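Local coordinates for structural polyprotein, VP1 (Israeli acute paralysis virus, PDB 5CDD), which probably serves as a structural component of the virion, being the jelly-roll capsid subunit VP1 cut from the viral structural polyprotein, at residues V37-R40 and T41-R44; Y170-N173 and T174-Q178. All blocks are in the same frame, centred on the assembly; numbering follows the deposited sequence.

Interaction 1: V37-R40 and T41-R44; sequences VNLR and TLLR
Asn38 and Thr41 meet at the start of a short 3-10 helix, where an Asx turn leads into the helical residues. Thr41 grips the Asn38 carbonyl oxygen twice: Thr41 OG1 donates to Asn38 O at 2.7 Å, almost in line with the C=O bond, while Thr41 N reaches the same oxygen at 3.1 Å from above the carbonyl plane. The hydroxyl gets there because it sits between the backbone N and the carbonyl carbon (chi1 65°). Its second partner is the phenol of Tyr34 of a neighbouring chain. Asn38 OD1 accepts from Arg40 N at 2.7 Å, in the carbonyl plane, which fixes that side chain's rotation. The next 3-10 bonds run from Leu42 N to Leu39 O (3.0 Å) and from Leu43 N to Arg40 O (2.9 Å). Leu39, Leu42 and Leu43 pack on helix 77-82. Arg40 and Arg44 run side by side with guanidinium planes 65° apart; Arg40 NE is hydrogen-bonded to Thr189 OG1 and NH1 forms a salt bridge with Asp52 of a neighbouring chain, whereas Arg44 NH2 donates to the Phe188 carbonyl. On the leucine side, Leu39 CD2 touches Leu42 CD1 at 3.9 Å.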
loop_
_atom_site.group_PDB
_atom_site.type_symbol
_atom_site.label_atom_id
_atom_site.label_comp_id
_atom_site.label_asym_id
_atom_site.label_seq_id
_atom_site.Cartn_x
_atom_site.Cartn_y
_atom_site.Cartn_z
ATOM N N VAL A 37 -19.958 -18.385 -23.153
ATOM C CA VAL A 37 -20.716 -17.499 -24.031
ATOM C C VAL A 37 -20.064 -17.216 -25.384
ATOM O O VAL A 37 -20.758 -16.951 -26.366
ATOM C CB VAL A 37 -20.984 -16.154 -23.328
ATOM C CG1 VAL A 37 -21.682 -15.191 -24.272
ATOM C CG2 VAL A 37 -21.831 -16.385 -22.096
ATOM N N ASN A 38 -18.738 -17.264 -25.436
ATOM C CA ASN A 38 -18.025 -16.999 -26.678
ATOM C C ASN A 38 -17.115 -18.168 -27.034
ATOM O O ASN A 38 -16.284 -18.589 -26.230
ATOM C CB ASN A 38 -17.206 -15.715 -26.543
ATOM C CG ASN A 38 -16.717 -15.195 -27.877
ATOM O OD1 ASN A 38 -15.913 -15.838 -28.553
ATOM N ND2 ASN A 38 -17.206 -14.023 -28.268
ATOM N N LEU A 39 -17.278 -18.687 -28.247
ATOM C CA LEU A 39 -16.480 -19.816 -28.714
ATOM C C LEU A 39 -14.991 -19.501 -28.835
ATOM O O LEU A 39 -14.169 -20.413 -28.883
ATOM C CB LEU A 39 -17.015 -20.318 -30.059
ATOM C CG LEU A 39 -18.438 -20.882 -30.041
ATOM C CD1 LEU A 39 -18.885 -21.188 -31.457
ATOM C CD2 LEU A 39 -18.488 -22.131 -29.172
ATOM N N ARG A 40 -14.637 -18.221 -28.879
ATOM C CA ARG A 40 -13.233 -17.864 -28.995
ATOM C C ARG A 40 -12.474 -18.293 -27.748
ATOM O O ARG A 40 -11.270 -18.514 -27.795
ATOM C CB ARG A 40 -13.068 -16.362 -29.211
ATOM C CG ARG A 40 -11.628 -15.960 -29.436
ATOM C CD ARG A 40 -11.476 -14.463 -29.692
ATOM N NE ARG A 40 -12.162 -14.021 -30.902
ATOM C CZ ARG A 40 -13.346 -13.425 -30.920
ATOM N NH1 ARG A 40 -13.978 -13.191 -29.786
ATOM N NH2 ARG A 40 -13.901 -13.077 -32.073
ATOM N N THR A 41 -13.189 -18.412 -26.634
ATOM C CA THR A 41 -12.572 -18.824 -25.383
ATOM C C THR A 41 -12.050 -20.248 -25.498
ATOM O O THR A 41 -11.167 -20.652 -24.751
ATOM C CB THR A 41 -13.563 -18.754 -24.207
ATOM O OG1 THR A 41 -14.620 -19.697 -24.409
ATOM C CG2 THR A 41 -14.153 -17.352 -24.083
ATOM N N LEU A 42 -12.591 -21.007 -26.445
ATOM C CA LEU A 42 -12.168 -22.387 -26.637
ATOM C C LEU A 42 -10.916 -22.433 -27.485
ATOM O O LEU A 42 -10.379 -23.502 -27.756
ATOM C CB LEU A 42 -13.286 -23.203 -27.287
ATOM C CG LEU A 42 -14.593 -23.239 -26.485
ATOM C CD1 LEU A 42 -15.628 -24.050 -27.241
ATOM C CD2 LEU A 42 -14.353 -23.843 -25.107
ATOM N N LEU A 43 -10.458 -21.259 -27.908
ATOM C CA LEU A 43 -9.241 -21.150 -28.700
ATOM C C LEU A 43 -8.115 -20.740 -27.754
ATOM O O LEU A 43 -6.997 -20.440 -28.180
ATOM C CB LEU A 43 -9.403 -20.106 -29.809
ATOM C CG LEU A 43 -10.420 -20.406 -30.912
ATOM C CD1 LEU A 43 -10.426 -19.272 -31.919
ATOM C CD2 LEU A 43 -10.069 -21.717 -31.592
ATOM N N ARG A 44 -8.437 -20.719 -26.462
ATOM C CA ARG A 44 -7.483 -20.373 -25.415
ATOM C C ARG A 44 -7.243 -21.631 -24.589
ATOM O O ARG A 44 -6.152 -21.850 -24.059
ATOM C CB ARG A 44 -8.045 -19.260 -24.526
ATOM C CG ARG A 44 -8.310 -17.960 -25.266
ATOM C CD ARG A 44 -7.017 -17.306 -25.730
ATOM N NE ARG A 44 -7.270 -16.130 -26.558
ATOM C CZ ARG A 44 -7.639 -16.177 -27.835
ATOM N NH1 ARG A 44 -7.794 -17.344 -28.442
ATOM N NH2 ARG A 44 -7.861 -15.054 -28.504
#

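Interaction 2: Y170-N173 and T174-Q178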
loop_
_atom_site.group_PDB
_atom_site.type_symbol
_atom_site.label_atom_id
_atom_site.label_comp_id
_atom_site.label_asym_id
_atom_site.label_seq_id
_atom_site.Cartn_x
_atom_site.Cartn_y
_atom_site.Cartn_z
ATOM N N TYR A 170 10.008 -28.210 -34.795
ATOM C CA TYR A 170 10.389 -29.029 -33.652
ATOM C C TYR A 170 11.725 -29.744 -33.841
ATOM O O TYR A 170 12.116 -30.066 -34.959
ATOM C CB TYR A 170 9.292 -30.060 -33.407
ATOM C CG TYR A 170 9.252 -30.609 -32.009
ATOM C CD1 TYR A 170 8.849 -29.811 -30.943
ATOM C CD2 TYR A 170 9.597 -31.935 -31.752
ATOM C CE1 TYR A 170 8.784 -30.319 -29.652
ATOM C CE2 TYR A 170 9.538 -32.454 -30.466
ATOM C CZ TYR A 170 9.130 -31.641 -29.418
ATOM O OH TYR A 170 9.063 -32.144 -28.139
ATOM N N PHE A 171 12.421 -29.998 -32.737
ATOM C CA PHE A 171 13.701 -30.689 -32.797
ATOM C C PHE A 171 14.107 -31.312 -31.467
ATOM O O PHE A 171 13.853 -30.757 -30.404
ATOM C CB PHE A 171 14.813 -29.738 -33.242
ATOM C CG PHE A 171 16.164 -30.393 -33.311
ATOM C CD1 PHE A 171 16.520 -31.166 -34.412
ATOM C CD2 PHE A 171 17.055 -30.292 -32.247
ATOM C CE1 PHE A 171 17.743 -31.832 -34.451
ATOM C CE2 PHE A 171 18.281 -30.957 -32.276
ATOM C CZ PHE A 171 18.625 -31.729 -33.381
ATOM N N SER A 172 14.746 -32.474 -31.540
ATOM C CA SER A 172 15.223 -33.170 -30.349
ATOM C C SER A 172 16.445 -33.986 -30.746
ATOM O O SER A 172 16.533 -34.463 -31.875
ATOM C CB SER A 172 14.136 -34.093 -29.788
ATOM O OG SER A 172 14.562 -34.735 -28.591
ATOM N N ASN A 173 17.386 -34.150 -29.825
ATOM C CA ASN A 173 18.586 -34.916 -30.131
ATOM C C ASN A 173 18.369 -36.422 -30.019
ATOM O O ASN A 173 19.176 -37.201 -30.511
ATOM C CB ASN A 173 19.751 -34.474 -29.230
ATOM C CG ASN A 173 19.484 -34.724 -27.757
ATOM O OD1 ASN A 173 18.339 -34.868 -27.346
ATOM N ND2 ASN A 173 20.541 -34.756 -26.956
ATOM N N THR A 174 17.268 -36.824 -29.398
ATOM C CA THR A 174 16.956 -38.233 -29.221
ATOM C C THR A 174 15.609 -38.512 -29.852
ATOM O O THR A 174 14.854 -37.586 -30.136
ATOM C CB THR A 174 16.875 -38.587 -27.737
ATOM O OG1 THR A 174 15.721 -37.969 -27.152
ATOM C CG2 THR A 174 18.130 -38.092 -27.018
ATOM N N SER A 175 15.301 -39.785 -30.061
ATOM C CA SER A 175 14.031 -40.162 -30.648
ATOM C C SER A 175 12.975 -39.935 -29.580
ATOM O O SER A 175 13.087 -40.449 -28.464
ATOM C CB SER A 175 14.066 -41.625 -31.045
ATOM O OG SER A 175 13.082 -41.891 -32.026
ATOM N N THR A 176 11.959 -39.152 -29.920
ATOM C CA THR A 176 10.905 -38.834 -28.974
ATOM C C THR A 176 9.512 -39.325 -29.331
ATOM O O THR A 176 9.242 -39.779 -30.440
ATOM C CB THR A 176 10.816 -37.314 -28.742
ATOM O OG1 THR A 176 10.649 -36.638 -29.995
ATOM C CG2 THR A 176 12.072 -36.815 -28.065
ATOM N N THR A 177 8.634 -39.223 -28.343
ATOM C CA THR A 177 7.240 -39.603 -28.460
ATOM C C THR A 177 6.511 -38.765 -27.412
ATOM O O THR A 177 6.755 -38.906 -26.215
ATOM C CB THR A 177 7.043 -41.105 -28.178
ATOM O OG1 THR A 177 5.644 -41.402 -28.180
ATOM C CG2 THR A 177 7.652 -41.499 -26.838
ATOM N N GLN A 178 5.633 -37.870 -27.857
ATOM C CA GLN A 178 4.926 -37.014 -26.913
ATOM C C GLN A 178 3.457 -36.786 -27.221
ATOM O O GLN A 178 2.989 -37.023 -28.336
ATOM C CB GLN A 178 5.611 -35.646 -26.823
ATOM C CG GLN A 178 7.108 -35.667 -27.073
ATOM C CD GLN A 178 7.460 -35.459 -28.535
ATOM O OE1 GLN A 178 6.854 -36.050 -29.429
ATOM N NE2 GLN A 178 8.454 -34.621 -28.782
#
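Ser172 OG, hydrogen-bonded to the backbone carbonyl of Tyr109, lies 3.3 Å from Thr176 CG2 across the bend of the chain. A torsion that sets this hydroxyl opposite its own backbone N (chi1 -177°) brings it to the methyl, and Ser172 CB follows at 3.8 Å from Thr176 CG2. At the turn itself Asn173 and Thr174 point the same way, and Asn173 OD1 rests 3.2 Å from Thr174 CG2. Both ends of the Asn173 amide are engaged by the loop that leads into strand 110-116: OD1 accepts from Tyr109 N and ND2 donates to Thr107 O, so the amide's rotation is fixed from both ends. This is a corner of the jelly-roll sandwich, where the chain leaves the four-stranded sheet through strand 166-172 and enters the facing sheet through strand 176-184. The N-to-C directions of 170-172 and 176-178 differ by 129°, their axes 9.5 Å apart at closest. Between them Tyr170 and Gln178 approach from opposite directions, and the glutamine side chain comes to the edge of the phenol with its amide plane turned 65° from the ring. Thr176 OG1 stands at the ring edge too, 4.4 Å from Tyr170 CE2. Inside the sandwich the same ring meets Phe96 and Trp53.

How the interactions relate
Interaction 1 and interaction 2 lie on opposite sides of the chain's centre; their own centres are 31 Å apart and their nearest atoms about 18 Å, so they do not touch. Two strands connect them. Strand 176-184 begins at interaction 2 and ends at Gly184, whose backbone bonds to Leu43 of interaction 1. Strand 47-55 starts just beyond residues 41-44 and carries Trp53 and Leu55, which line interaction 2, at its far end. The settings differ: residues 37-44 form a short 3-10 helix and its lead-in, extensively contacted by neighbouring chains, whereas residues 170-178 bridge the two sheets, mostly buried, with another chain packing against Phe171 and Asn173.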